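Local coordinates for putative cytoplasmic protein (Enterobacter cloacae, PDB 4HFL), which is a type VI secretion effector of the Tae4 amidase family that probably cleaves cell-wall peptidoglycan of rival bacteria, at residues A[62-67]-A[90-95]. Sequence-based numbering, arbitrary orientation.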
ATOM      1  N   ARG A  62       3.118  -5.637   1.573  1.00 20.21           N
ATOM      2  CA  ARG A  62       2.683  -5.114   2.862  1.00 27.79           C
ATOM      3  C   ARG A  62       1.206  -4.778   2.799  1.00 31.16           C
ATOM      4  O   ARG A  62       0.408  -5.251   3.618  1.00 28.32           O
ATOM      5  CB  ARG A  62       3.423  -3.815   3.186  1.00 31.70           C
ATOM      6  CG  ARG A  62       4.869  -3.965   3.633  1.00 34.37           C
ATOM      7  CD  ARG A  62       5.340  -2.654   4.264  1.00 36.13           C
ATOM      8  NE  ARG A  62       6.794  -2.584   4.360  1.00 41.70           N
ATOM      9  CZ  ARG A  62       7.553  -1.754   3.653  1.00 45.00           C
ATOM     10  NH1 ARG A  62       6.994  -0.908   2.796  1.00 41.44           N
ATOM     11  NH2 ARG A  62       8.874  -1.769   3.799  1.00 47.14           N
ATOM     12  N   MET A  63       0.839  -3.947   1.827  1.00 26.29           N
ATOM     13  CA  MET A  63      -0.561  -3.513   1.727  1.00 19.33           C
ATOM     14  C   MET A  63      -1.534  -4.666   1.454  1.00 20.68           C
ATOM     15  O   MET A  63      -2.699  -4.639   1.891  1.00 19.88           O
ATOM     16  CB  MET A  63      -0.688  -2.442   0.653  1.00 13.58           C
ATOM     17  CG  MET A  63      -0.050  -1.120   1.048  1.00 20.46           C
ATOM     18  SD  MET A  63      -0.598  -0.410   2.636  1.00 34.15           S
ATOM     19  CE  MET A  63      -2.391  -0.589   2.539  1.00 17.75           C
ATOM     20  N   SER A  64      -1.053  -5.676   0.729  1.00 20.86           N
ATOM     21  CA  SER A  64      -1.835  -6.895   0.508  1.00 22.24           C
ATOM     22  C   SER A  64      -2.065  -7.608   1.824  1.00 25.40           C
ATOM     23  O   SER A  64      -3.169  -8.111   2.075  1.00 26.83           O
ATOM     24  CB  SER A  64      -1.114  -7.828  -0.475  1.00 25.76           C
ATOM     25  OG  SER A  64      -1.021  -7.230  -1.762  1.00 27.24           O
ATOM     26  N   TYR A  65      -1.033  -7.665   2.671  1.00 25.12           N
ATOM     27  CA  TYR A  65      -1.181  -8.301   3.992  1.00 29.30           C
ATOM     28  C   TYR A  65      -2.212  -7.533   4.837  1.00 28.76           C
ATOM     29  O   TYR A  65      -3.121  -8.131   5.454  1.00 27.13           O
ATOM     30  CB  TYR A  65       0.178  -8.393   4.709  1.00 31.87           C
ATOM     31  CG  TYR A  65       0.095  -8.821   6.166  1.00 33.13           C
ATOM     32  CD1 TYR A  65       0.079 -10.165   6.513  1.00 33.14           C
ATOM     33  CD2 TYR A  65       0.045  -7.882   7.193  1.00 27.29           C
ATOM     34  CE1 TYR A  65       0.003 -10.564   7.834  1.00 37.24           C
ATOM     35  CE2 TYR A  65      -0.041  -8.277   8.529  1.00 29.49           C
ATOM     36  CZ  TYR A  65      -0.059  -9.618   8.841  1.00 36.63           C
ATOM     37  OH  TYR A  65      -0.137 -10.030  10.164  1.00 33.31           O
ATOM     38  N   VAL A  66      -2.082  -6.203   4.850  1.00 23.16           N
ATOM     39  CA  VAL A  66      -3.030  -5.362   5.593  1.00 20.90           C
ATOM     40  C   VAL A  66      -4.463  -5.607   5.139  1.00 18.80           C
ATOM     41  O   VAL A  66      -5.349  -5.858   5.965  1.00 22.63           O
ATOM     42  CB  VAL A  66      -2.683  -3.850   5.455  1.00 29.03           C
ATOM     43  CG1 VAL A  66      -3.827  -2.973   5.961  1.00 23.31           C
ATOM     44  CG2 VAL A  66      -1.392  -3.540   6.208  1.00 28.22           C
ATOM     45  N   LEU A  67      -4.696  -5.523   3.832  1.00 18.18           N
ATOM     46  CA  LEU A  67      -6.047  -5.720   3.303  1.00 17.26           C
ATOM     47  C   LEU A  67      -6.566  -7.124   3.600  1.00 22.90           C
ATOM     48  O   LEU A  67      -7.712  -7.280   3.991  1.00 21.58           O
ATOM     49  CB  LEU A  67      -6.091  -5.457   1.806  1.00 20.33           C
ATOM     50  CG  LEU A  67      -5.842  -4.002   1.391  1.00 20.04           C
ATOM     51  CD1 LEU A  67      -5.766  -3.890  -0.111  1.00 21.87           C
ATOM     52  CD2 LEU A  67      -6.946  -3.126   1.918  1.00 16.86           C
ATOM     53  N   ARG A  90      -3.649 -14.334  -1.159  1.00 35.58           N
ATOM     54  CA  ARG A  90      -3.024 -13.723  -2.330  1.00 41.06           C
ATOM     55  C   ARG A  90      -2.345 -12.380  -2.038  1.00 38.77           C
ATOM     56  O   ARG A  90      -2.867 -11.539  -1.290  1.00 29.18           O
ATOM     57  CB  ARG A  90      -4.044 -13.571  -3.466  1.00 45.26           C
ATOM     58  CG  ARG A  90      -4.546 -14.900  -4.029  1.00 54.58           C
ATOM     59  CD  ARG A  90      -5.839 -14.712  -4.807  1.00 61.41           C
ATOM     60  NE  ARG A  90      -6.284 -15.948  -5.449  1.00 73.54           N
ATOM     61  CZ  ARG A  90      -7.093 -16.843  -4.881  1.00 78.25           C
ATOM     62  NH1 ARG A  90      -7.545 -16.645  -3.647  1.00 79.25           N
ATOM     63  NH2 ARG A  90      -7.445 -17.941  -5.544  1.00 77.17           N
ATOM     64  N   TYR A  91      -1.175 -12.190  -2.644  1.00 33.90           N
ATOM     65  CA  TYR A  91      -0.370 -10.998  -2.437  1.00 32.88           C
ATOM     66  C   TYR A  91       0.025 -10.375  -3.771  1.00 35.39           C
ATOM     67  O   TYR A  91       0.591 -11.060  -4.639  1.00 30.26           O
ATOM     68  CB  TYR A  91       0.871 -11.356  -1.607  1.00 34.46           C
ATOM     69  CG  TYR A  91       0.512 -11.710  -0.179  1.00 35.59           C
ATOM     70  CD1 TYR A  91       0.456 -10.733   0.804  1.00 35.23           C
ATOM     71  CD2 TYR A  91       0.201 -13.015   0.181  1.00 33.71           C
ATOM     72  CE1 TYR A  91       0.112 -11.057   2.122  1.00 35.26           C
ATOM     73  CE2 TYR A  91      -0.138 -13.340   1.484  1.00 35.55           C
ATOM     74  CZ  TYR A  91      -0.184 -12.355   2.446  1.00 31.68           C
ATOM     75  OH  TYR A  91      -0.519 -12.682   3.744  1.00 32.73           O
ATOM     76  N   MET A  92      -0.306  -9.093  -3.943  1.00 35.82           N
ATOM     77  CA  MET A  92       0.138  -8.337  -5.116  1.00 30.31           C
ATOM     78  C   MET A  92       1.579  -7.914  -4.885  1.00 34.01           C
ATOM     79  O   MET A  92       1.985  -7.716  -3.739  1.00 31.46           O
ATOM     80  CB  MET A  92      -0.730  -7.091  -5.358  1.00 24.76           C
ATOM     81  CG  MET A  92      -2.231  -7.341  -5.496  1.00 24.61           C
ATOM     82  SD  MET A  92      -3.159  -5.847  -5.981  1.00 30.19           S
ATOM     83  CE  MET A  92      -4.826  -6.494  -5.749  1.00 28.34           C
ATOM     84  N   PHE A  93       2.352  -7.785  -5.967  1.00 32.75           N
ATOM     85  CA  PHE A  93       3.764  -7.445  -5.853  1.00 32.01           C
ATOM     86  C   PHE A  93       4.143  -6.275  -6.787  1.00 34.39           C
ATOM     87  O   PHE A  93       5.308  -5.867  -6.829  1.00 31.49           O
ATOM     88  CB  PHE A  93       4.639  -8.677  -6.115  1.00 33.09           C
ATOM     89  CG  PHE A  93       4.396  -9.319  -7.453  1.00 37.63           C
ATOM     90  CD1 PHE A  93       5.116  -8.910  -8.573  1.00 41.46           C
ATOM     91  CD2 PHE A  93       3.448 -10.322  -7.595  1.00 36.02           C
ATOM     92  CE1 PHE A  93       4.902  -9.493  -9.811  1.00 42.39           C
ATOM     93  CE2 PHE A  93       3.230 -10.916  -8.827  1.00 42.72           C
ATOM     94  CZ  PHE A  93       3.958 -10.492  -9.943  1.00 40.20           C
ATOM     95  N   ARG A  94       3.146  -5.738  -7.501  1.00 34.52           N
ATOM     96  CA  ARG A  94       3.300  -4.515  -8.302  1.00 33.76           C
ATOM     97  C   ARG A  94       2.491  -3.360  -7.708  1.00 29.56           C
ATOM     98  O   ARG A  94       1.277  -3.479  -7.469  1.00 20.99           O
ATOM     99  CB  ARG A  94       2.867  -4.752  -9.750  1.00 36.03           C
ATOM    100  CG  ARG A  94       3.836  -5.608 -10.543  1.00 43.82           C
ATOM    101  CD  ARG A  94       3.202  -6.111 -11.828  1.00 52.14           C
ATOM    102  NE  ARG A  94       3.845  -7.339 -12.299  1.00 59.90           N
ATOM    103  CZ  ARG A  94       3.476  -8.012 -13.386  1.00 60.34           C
ATOM    104  NH1 ARG A  94       2.469  -7.575 -14.127  1.00 58.26           N
ATOM    105  NH2 ARG A  94       4.116  -9.123 -13.734  1.00 62.39           N
ATOM    106  N   VAL A  95       3.150  -2.231  -7.474  1.00 30.21           N
ATOM    107  CA  VAL A  95       2.472  -1.133  -6.791  1.00 27.96           C
ATOM    108  C   VAL A  95       1.327  -0.529  -7.621  1.00 28.73           C
ATOM    109  O   VAL A  95       0.320  -0.074  -7.068  1.00 25.36           O
ATOM    110  CB  VAL A  95       3.471  -0.064  -6.278  1.00 37.35           C
ATOM    111  CG1 VAL A  95       3.980   0.815  -7.421  1.00 35.51           C
ATOM    112  CG2 VAL A  95       2.831   0.775  -5.189  1.00 31.32           C
TER
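S64 on helix 59-69 accepts a hydrogen bond from the backbone of segment 90-95. The donor is M92 N, 3.0 Å from S64 OG, and the N-H...O angle is 148°. Chi1 of -65° sets OG anti to the carbonyl carbon of S64. From there OG also hydrogen-bonds to P60 O, one turn back in the same helix. One buried hydroxyl thus ties the P60 carbonyl to the M92 amide.

The other contacts are van der Waals. S64 CB lies 3.5 Å from Y91 CD1 and approaches that ring obliquely. M92 CB sits 3.6 Å from S64 OG. The M92 chain then runs on extended, and M92 touches F101 of helix 95-106. Y65 CA and CB lie at the edge of the Y91 ring, near its plane. Y91 CE1 is 3.6 Å from Y65 CA and 3.7 Å from Y65 CB. In return, Y91 OH lies at the edge of the Y65 ring, near that ring's plane. The two tyrosine side chains lie side by side and point the same way. Their hydroxyls have separate partners, E30 for Y65 and D87 for Y91.

The axes of helix segment 62-67 and strand 90-92 come within 7.0 Å, with directions 142° apart. S64 and Y91 are nearest, their CA atoms 5.3 Å apart. The contact joins the helix to the small two-stranded antiparallel sheet formed with strand 82-84. With S64 OG bonded to both P60 O and M92 N, the serine hydroxyl and the M92 amide are each satisfied in the interior.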